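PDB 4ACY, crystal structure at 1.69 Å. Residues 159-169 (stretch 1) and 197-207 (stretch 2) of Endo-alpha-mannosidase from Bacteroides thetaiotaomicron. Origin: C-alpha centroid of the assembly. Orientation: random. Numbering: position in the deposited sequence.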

ATOM      1  N   ARG A 159       4.901   7.283 -17.157  1.00 20.79           N
ATOM      2  CA  ARG A 159       5.603   7.711 -15.956  1.00 20.14           C
ATOM      3  C   ARG A 159       7.084   7.956 -16.222  1.00 20.40           C
ATOM      4  O   ARG A 159       7.784   7.118 -16.809  1.00 20.93           O
ATOM      5  CB  ARG A 159       5.417   6.720 -14.799  1.00 18.91           C
ATOM      6  CG  ARG A 159       5.956   7.265 -13.480  1.00 18.69           C
ATOM      7  CD  ARG A 159       5.596   6.357 -12.290  1.00 17.66           C
ATOM      8  NE  ARG A 159       6.444   5.166 -12.288  1.00 17.47           N
ATOM      9  CZ  ARG A 159       6.517   4.282 -11.298  1.00 16.92           C
ATOM     10  NH1 ARG A 159       5.779   4.436 -10.193  1.00 15.89           N
ATOM     11  NH2 ARG A 159       7.349   3.249 -11.410  1.00 17.03           N
ATOM     12  N   SER A 160       7.546   9.123 -15.776  1.00 20.41           N
ATOM     13  CA  SER A 160       8.913   9.580 -15.978  1.00 20.72           C
ATOM     14  C   SER A 160       9.222  10.592 -14.872  1.00 20.68           C
ATOM     15  O   SER A 160       8.302  11.059 -14.207  1.00 20.55           O
ATOM     16  CB  SER A 160       9.039  10.265 -17.341  1.00 20.53           C
ATOM     17  OG  SER A 160       8.286  11.466 -17.370  1.00 20.37           O
ATOM     18  N   PRO A 161      10.511  10.954 -14.681  1.00 20.84           N
ATOM     19  CA  PRO A 161      10.769  12.026 -13.716  1.00 21.21           C
ATOM     20  C   PRO A 161       9.872  13.258 -13.940  1.00 21.65           C
ATOM     21  O   PRO A 161       9.344  13.812 -12.971  1.00 21.10           O
ATOM     22  CB  PRO A 161      12.251  12.331 -13.943  1.00 21.69           C
ATOM     23  CG  PRO A 161      12.827  10.972 -14.293  1.00 21.26           C
ATOM     24  CD  PRO A 161      11.765  10.321 -15.141  1.00 21.34           C
ATOM     25  N   GLN A 162       9.698  13.674 -15.194  1.00 21.70           N
ATOM     26  CA  GLN A 162       8.865  14.840 -15.506  1.00 22.53           C
ATOM     27  C   GLN A 162       7.392  14.651 -15.148  1.00 21.84           C
ATOM     28  O   GLN A 162       6.780  15.540 -14.572  1.00 21.57           O
ATOM     29  CB  GLN A 162       9.011  15.271 -16.978  1.00 23.83           C
ATOM     30  CG  GLN A 162       8.160  16.494 -17.378  1.00 25.70           C
ATOM     31  CD  GLN A 162       8.435  17.740 -16.520  1.00 27.28           C
ATOM     32  OE1 GLN A 162       9.587  18.056 -16.190  1.00 29.56           O
ATOM     33  NE2 GLN A 162       7.374  18.447 -16.157  1.00 28.17           N
ATOM     34  N   THR A 163       6.816  13.499 -15.475  1.00 21.34           N
ATOM     35  CA  THR A 163       5.390  13.322 -15.209  1.00 20.31           C
ATOM     36  C   THR A 163       5.161  13.039 -13.714  1.00 19.36           C
ATOM     37  O   THR A 163       4.122  13.393 -13.161  1.00 19.35           O
ATOM     38  CB  THR A 163       4.729  12.256 -16.109  1.00 20.61           C
ATOM     39  OG1 THR A 163       5.357  10.993 -15.897  1.00 21.04           O
ATOM     40  CG2 THR A 163       4.851  12.650 -17.604  1.00 21.21           C
ATOM     41  N   VAL A 164       6.150  12.440 -13.060  1.00 19.28           N
ATOM     42  CA  VAL A 164       6.079  12.304 -11.591  1.00 18.78           C
ATOM     43  C   VAL A 164       6.088  13.708 -10.960  1.00 18.95           C
ATOM     44  O   VAL A 164       5.277  13.994 -10.083  1.00 18.62           O
ATOM     45  CB  VAL A 164       7.186  11.384 -11.027  1.00 18.51           C
ATOM     46  CG1 VAL A 164       7.254  11.455  -9.487  1.00 18.29           C
ATOM     47  CG2 VAL A 164       6.956   9.935 -11.489  1.00 18.49           C
ATOM     48  N   ARG A 165       6.965  14.596 -11.440  1.00 19.44           N
ATOM     49  CA  ARG A 165       6.963  15.982 -10.957  1.00 20.03           C
ATOM     50  C   ARG A 165       5.586  16.607 -11.089  1.00 19.80           C
ATOM     51  O   ARG A 165       5.083  17.211 -10.150  1.00 19.20           O
ATOM     52  CB  ARG A 165       8.009  16.851 -11.675  1.00 20.39           C
ATOM     53  CG  ARG A 165       8.319  18.140 -10.896  1.00 21.69           C
ATOM     54  CD  ARG A 165       9.277  19.052 -11.654  1.00 23.14           C
ATOM     55  NE  ARG A 165       9.990  19.993 -10.769  1.00 23.84           N
ATOM     56  CZ  ARG A 165       9.471  21.093 -10.223  1.00 23.92           C
ATOM     57  NH1 ARG A 165       8.209  21.441 -10.437  1.00 24.69           N
ATOM     58  NH2 ARG A 165      10.226  21.854  -9.439  1.00 24.15           N
ATOM     59  N   GLU A 166       4.962  16.436 -12.252  1.00 20.15           N
ATOM     60  CA  GLU A 166       3.652  17.031 -12.504  1.00 20.90           C
ATOM     61  C   GLU A 166       2.609  16.493 -11.536  1.00 20.09           C
ATOM     62  O   GLU A 166       1.705  17.218 -11.096  1.00 19.57           O
ATOM     63  CB  GLU A 166       3.209  16.775 -13.946  1.00 22.14           C
ATOM     64  CG  GLU A 166       4.106  17.436 -14.999  1.00 24.47           C
ATOM     65  CD  GLU A 166       3.857  16.915 -16.414  1.00 26.46           C
ATOM     66  OE1 GLU A 166       2.948  16.081 -16.615  1.00 28.89           O
ATOM     67  OE2 GLU A 166       4.590  17.329 -17.329  1.00 28.17           O
ATOM     68  N   ASN A 167       2.734  15.207 -11.214  1.00 19.72           N
ATOM     69  CA  ASN A 167       1.821  14.581 -10.252  1.00 19.34           C
ATOM     70  C   ASN A 167       2.020  15.027  -8.817  1.00 19.17           C
ATOM     71  O   ASN A 167       1.040  15.189  -8.082  1.00 18.60           O
ATOM     72  CB  ASN A 167       1.872  13.060 -10.357  1.00 19.24           C
ATOM     73  CG  ASN A 167       0.988  12.547 -11.465  1.00 19.14           C
ATOM     74  OD1 ASN A 167      -0.197  12.307 -11.260  1.00 19.09           O
ATOM     75  ND2 ASN A 167       1.553  12.421 -12.664  1.00 18.98           N
ATOM     76  N   ILE A 168       3.279  15.211  -8.420  1.00 19.15           N
ATOM     77  CA  ILE A 168       3.589  15.793  -7.119  1.00 19.44           C
ATOM     78  C   ILE A 168       2.979  17.189  -7.051  1.00 19.96           C
ATOM     79  O   ILE A 168       2.344  17.542  -6.062  1.00 19.52           O
ATOM     80  CB  ILE A 168       5.118  15.836  -6.835  1.00 19.15           C
ATOM     81  CG1 ILE A 168       5.688  14.415  -6.770  1.00 19.02           C
ATOM     82  CG2 ILE A 168       5.418  16.602  -5.530  1.00 18.90           C
ATOM     83  CD1 ILE A 168       7.210  14.354  -6.898  1.00 19.44           C
ATOM     84  N   GLN A 169       3.138  17.968  -8.122  1.00 20.48           N
ATOM     85  CA  GLN A 169       2.597  19.324  -8.141  1.00 21.29           C
ATOM     86  C   GLN A 169       1.088  19.295  -8.006  1.00 20.89           C
ATOM     87  O   GLN A 169       0.526  20.067  -7.245  1.00 20.60           O
ATOM     88  CB  GLN A 169       2.974  20.062  -9.418  1.00 22.49           C
ATOM     89  CG  GLN A 169       4.453  20.291  -9.604  1.00 24.53           C
ATOM     90  CD  GLN A 169       4.757  20.827 -10.991  1.00 26.55           C
ATOM     91  OE1 GLN A 169       4.102  21.758 -11.454  1.00 29.09           O
ATOM     92  NE2 GLN A 169       5.750  20.250 -11.658  1.00 26.64           N
ATOM     93  N   LEU A 197      12.270   0.942 -12.012  1.00 20.45           N
ATOM     94  CA  LEU A 197      12.079   0.901 -13.459  1.00 21.07           C
ATOM     95  C   LEU A 197      12.576   2.160 -14.158  1.00 21.52           C
ATOM     96  O   LEU A 197      12.809   2.143 -15.376  1.00 21.91           O
ATOM     97  CB  LEU A 197      10.609   0.665 -13.815  1.00 20.82           C
ATOM     98  CG  LEU A 197      10.044  -0.703 -13.423  1.00 20.56           C
ATOM     99  CD1 LEU A 197       8.584  -0.776 -13.846  1.00 20.29           C
ATOM    100  CD2 LEU A 197      10.857  -1.869 -14.007  1.00 21.00           C
ATOM    101  N   ILE A 198      12.694   3.248 -13.401  1.00 20.58           N
ATOM    102  CA  ILE A 198      13.297   4.489 -13.865  1.00 21.30           C
ATOM    103  C   ILE A 198      14.707   4.533 -13.267  1.00 21.43           C
ATOM    104  O   ILE A 198      14.899   4.297 -12.076  1.00 21.36           O
ATOM    105  CB  ILE A 198      12.433   5.722 -13.442  1.00 20.78           C
ATOM    106  CG1 ILE A 198      11.106   5.739 -14.236  1.00 20.57           C
ATOM    107  CG2 ILE A 198      13.209   7.059 -13.586  1.00 20.68           C
ATOM    108  CD1 ILE A 198      10.104   6.762 -13.779  1.00 21.12           C
ATOM    109  N   LYS A 199      15.699   4.807 -14.111  1.00 22.44           N
ATOM    110  CA  LYS A 199      17.097   4.744 -13.706  1.00 23.56           C
ATOM    111  C   LYS A 199      17.472   5.799 -12.656  1.00 23.22           C
ATOM    112  O   LYS A 199      16.963   6.911 -12.697  1.00 22.61           O
ATOM    113  CB  LYS A 199      17.979   4.907 -14.952  1.00 25.03           C
ATOM    114  CG  LYS A 199      17.771   3.808 -15.987  1.00 26.68           C
ATOM    115  CD  LYS A 199      18.590   2.564 -15.643  1.00 28.81           C
ATOM    116  CE  LYS A 199      18.409   1.480 -16.697  1.00 30.60           C
ATOM    117  NZ  LYS A 199      17.157   0.715 -16.419  1.00 32.34           N
ATOM    118  N   PRO A 200      18.382   5.457 -11.727  1.00 23.80           N
ATOM    119  CA  PRO A 200      18.750   6.420 -10.673  1.00 24.26           C
ATOM    120  C   PRO A 200      19.171   7.798 -11.218  1.00 24.87           C
ATOM    121  O   PRO A 200      18.800   8.835 -10.650  1.00 23.75           O
ATOM    122  CB  PRO A 200      19.921   5.733  -9.967  1.00 24.46           C
ATOM    123  CG  PRO A 200      19.699   4.263 -10.220  1.00 24.65           C
ATOM    124  CD  PRO A 200      19.132   4.191 -11.604  1.00 24.12           C
ATOM    125  N   ALA A 201      19.912   7.816 -12.324  1.00 25.38           N
ATOM    126  CA  ALA A 201      20.372   9.083 -12.896  1.00 25.52           C
ATOM    127  C   ALA A 201      19.222   9.961 -13.386  1.00 25.69           C
ATOM    128  O   ALA A 201      19.317  11.188 -13.351  1.00 26.47           O
ATOM    129  CB  ALA A 201      21.389   8.837 -14.015  1.00 25.37           C
ATOM    130  N   GLU A 202      18.138   9.330 -13.843  1.00 25.02           N
ATOM    131  CA  GLU A 202      16.931  10.045 -14.232  1.00 24.55           C
ATOM    132  C   GLU A 202      16.183  10.593 -13.013  1.00 22.72           C
ATOM    133  O   GLU A 202      15.735  11.743 -13.030  1.00 22.30           O
ATOM    134  CB  GLU A 202      16.012   9.164 -15.087  1.00 25.56           C
ATOM    135  CG  GLU A 202      16.619   8.742 -16.446  1.00 27.50           C
ATOM    136  CD  GLU A 202      17.266   9.893 -17.184  1.00 28.70           C
ATOM    137  OE1 GLU A 202      16.593  10.923 -17.401  1.00 30.15           O
ATOM    138  OE2 GLU A 202      18.457   9.770 -17.552  1.00 30.99           O
ATOM    139  N   TRP A 203      16.070   9.781 -11.961  1.00 21.95           N
ATOM    140  CA  TRP A 203      15.474  10.242 -10.695  1.00 20.86           C
ATOM    141  C   TRP A 203      16.247  11.441 -10.129  1.00 21.26           C
ATOM    142  O   TRP A 203      15.647  12.361  -9.580  1.00 21.28           O
ATOM    143  CB  TRP A 203      15.450   9.136  -9.639  1.00 19.84           C
ATOM    144  CG  TRP A 203      14.382   8.093  -9.837  1.00 18.99           C
ATOM    145  CD1 TRP A 203      14.572   6.741  -9.954  1.00 18.95           C
ATOM    146  CD2 TRP A 203      12.967   8.306  -9.907  1.00 18.35           C
ATOM    147  NE1 TRP A 203      13.358   6.097 -10.099  1.00 18.19           N
ATOM    148  CE2 TRP A 203      12.358   7.035 -10.076  1.00 18.18           C
ATOM    149  CE3 TRP A 203      12.144   9.446  -9.845  1.00 18.15           C
ATOM    150  CZ2 TRP A 203      10.978   6.881 -10.179  1.00 17.82           C
ATOM    151  CZ3 TRP A 203      10.767   9.285  -9.953  1.00 18.12           C
ATOM    152  CH2 TRP A 203      10.201   8.009 -10.135  1.00 17.71           C
ATOM    153  N   ALA A 204      17.573  11.412 -10.262  1.00 21.57           N
ATOM    154  CA  ALA A 204      18.434  12.471  -9.714  1.00 21.76           C
ATOM    155  C   ALA A 204      18.096  13.852 -10.277  1.00 22.34           C
ATOM    156  O   ALA A 204      18.254  14.861  -9.586  1.00 21.99           O
ATOM    157  CB  ALA A 204      19.907  12.132  -9.923  1.00 21.94           C
ATOM    158  N   LYS A 205      17.608  13.897 -11.515  1.00 22.84           N
ATOM    159  CA  LYS A 205      17.168  15.160 -12.121  1.00 23.00           C
ATOM    160  C   LYS A 205      16.031  15.803 -11.332  1.00 22.77           C
ATOM    161  O   LYS A 205      15.868  17.023 -11.326  1.00 23.52           O
ATOM    162  CB  LYS A 205      16.727  14.934 -13.565  1.00 23.85           C
ATOM    163  CG  LYS A 205      17.872  14.522 -14.476  1.00 25.08           C
ATOM    164  CD  LYS A 205      17.367  14.137 -15.845  1.00 26.04           C
ATOM    165  CE  LYS A 205      18.531  13.948 -16.801  1.00 27.09           C
ATOM    166  NZ  LYS A 205      18.008  13.436 -18.101  1.00 28.08           N
ATOM    167  N   LEU A 206      15.235  14.954 -10.692  1.00 21.34           N
ATOM    168  CA  LEU A 206      14.082  15.374  -9.912  1.00 20.82           C
ATOM    169  C   LEU A 206      14.413  15.538  -8.421  1.00 20.10           C
ATOM    170  O   LEU A 206      13.873  16.438  -7.766  1.00 20.12           O
ATOM    171  CB  LEU A 206      12.947  14.341 -10.091  1.00 20.77           C
ATOM    172  CG  LEU A 206      11.635  14.621  -9.370  1.00 20.88           C
ATOM    173  CD1 LEU A 206      11.038  15.898  -9.924  1.00 21.68           C
ATOM    174  CD2 LEU A 206      10.657  13.446  -9.532  1.00 20.98           C
ATOM    175  N   PHE A 207      15.304  14.693  -7.896  1.00 20.03           N
ATOM    176  CA  PHE A 207      15.513  14.601  -6.445  1.00 20.26           C
ATOM    177  C   PHE A 207      16.866  15.115  -5.921  1.00 20.86           C
ATOM    178  O   PHE A 207      17.027  15.287  -4.717  1.00 19.98           O
ATOM    179  CB  PHE A 207      15.291  13.163  -5.946  1.00 20.13           C
ATOM    180  CG  PHE A 207      13.886  12.648  -6.130  1.00 20.20           C
ATOM    181  CD1 PHE A 207      12.781  13.462  -5.887  1.00 20.21           C
ATOM    182  CD2 PHE A 207      13.673  11.320  -6.515  1.00 20.07           C
ATOM    183  CE1 PHE A 207      11.480  12.970  -6.040  1.00 20.38           C
ATOM    184  CE2 PHE A 207      12.373  10.825  -6.668  1.00 19.96           C
ATOM    185  CZ  PHE A 207      11.282  11.652  -6.440  1.00 20.03           C
TER

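The first turn of one helix, at Pro 161, is packed against the backbone of the other. Pro 161 CG lies 3.3 Å from Glu 202 O, a close approach of a ring carbon to a carbonyl oxygen. The CA atoms of Pro 161 and Trp 203 are only 5.9 Å apart. No hydrogen bond crosses between the two stretches, so the contact rests on packing.

The helices 161-169 and 200-207 run in broadly the same direction, with 36° between their axes and a closest approach of 9.5 Å. Together the stretches bury 468 Å².

Pro 161 has the largest covered area, 97 Å². Its compact ring leaves no long side chain to place between the helices. Its CD meets Ile 198 CG2 at 3.9 Å, and its CG is 3.7 Å from Glu 202 CB. Proline also suits the first turn of a helix, where its missing N-H is not needed for a helical bond.

Ser 160 caps this helix. Its chi1 is p, and its OG accepts from Thr 163 N at 3.1 Å. In return, Ser 160 N donates to Thr 163 OG1 at 2.9 Å. The CB of Ser 160 points away from stretch 2, so the capping side chain is free of the contact. Its CA still touches Ile 198 CD1 at 3.8 Å.

Ile 198 precedes the second helix and points toward stretch 1. Its extended m, t side chain carries CD1 to 3.8 Å from Arg 159 O. The aliphatic part of Arg 159 lies alongside, and Arg 159 CG is 4.2 Å from Ile 198 CD1. The guanidinium nitrogens NH1 and NH2 of Arg 159 are bonded elsewhere in the structure.

Leu 206 is the main apolar residue of the second helix here, with 78 Å² covered. Its two methyls reach different neighbours. Leu 206 CD2 lies 3.9 Å from Val 164 CG1 and 4.4 Å from Ile 168 CD1. Leu 206 CD1 lies 3.6 Å from Arg 165 CB. Val 164 and Ile 168 are one helical turn apart and both point toward stretch 2, so their branched side chains form a continuous apolar strip.

The CA-to-CB bond of Trp 203 points away, but the end of its side chain comes nearer to stretch 1. Val 164 CG2 meets the ring at its edge, 4.0 Å from Trp 203 CH2. Both residues are buried.

No salt bridge links the two stretches. Within the second helix, Lys 205 NZ forms one with Glu 202 OE1 at 3.0 Å.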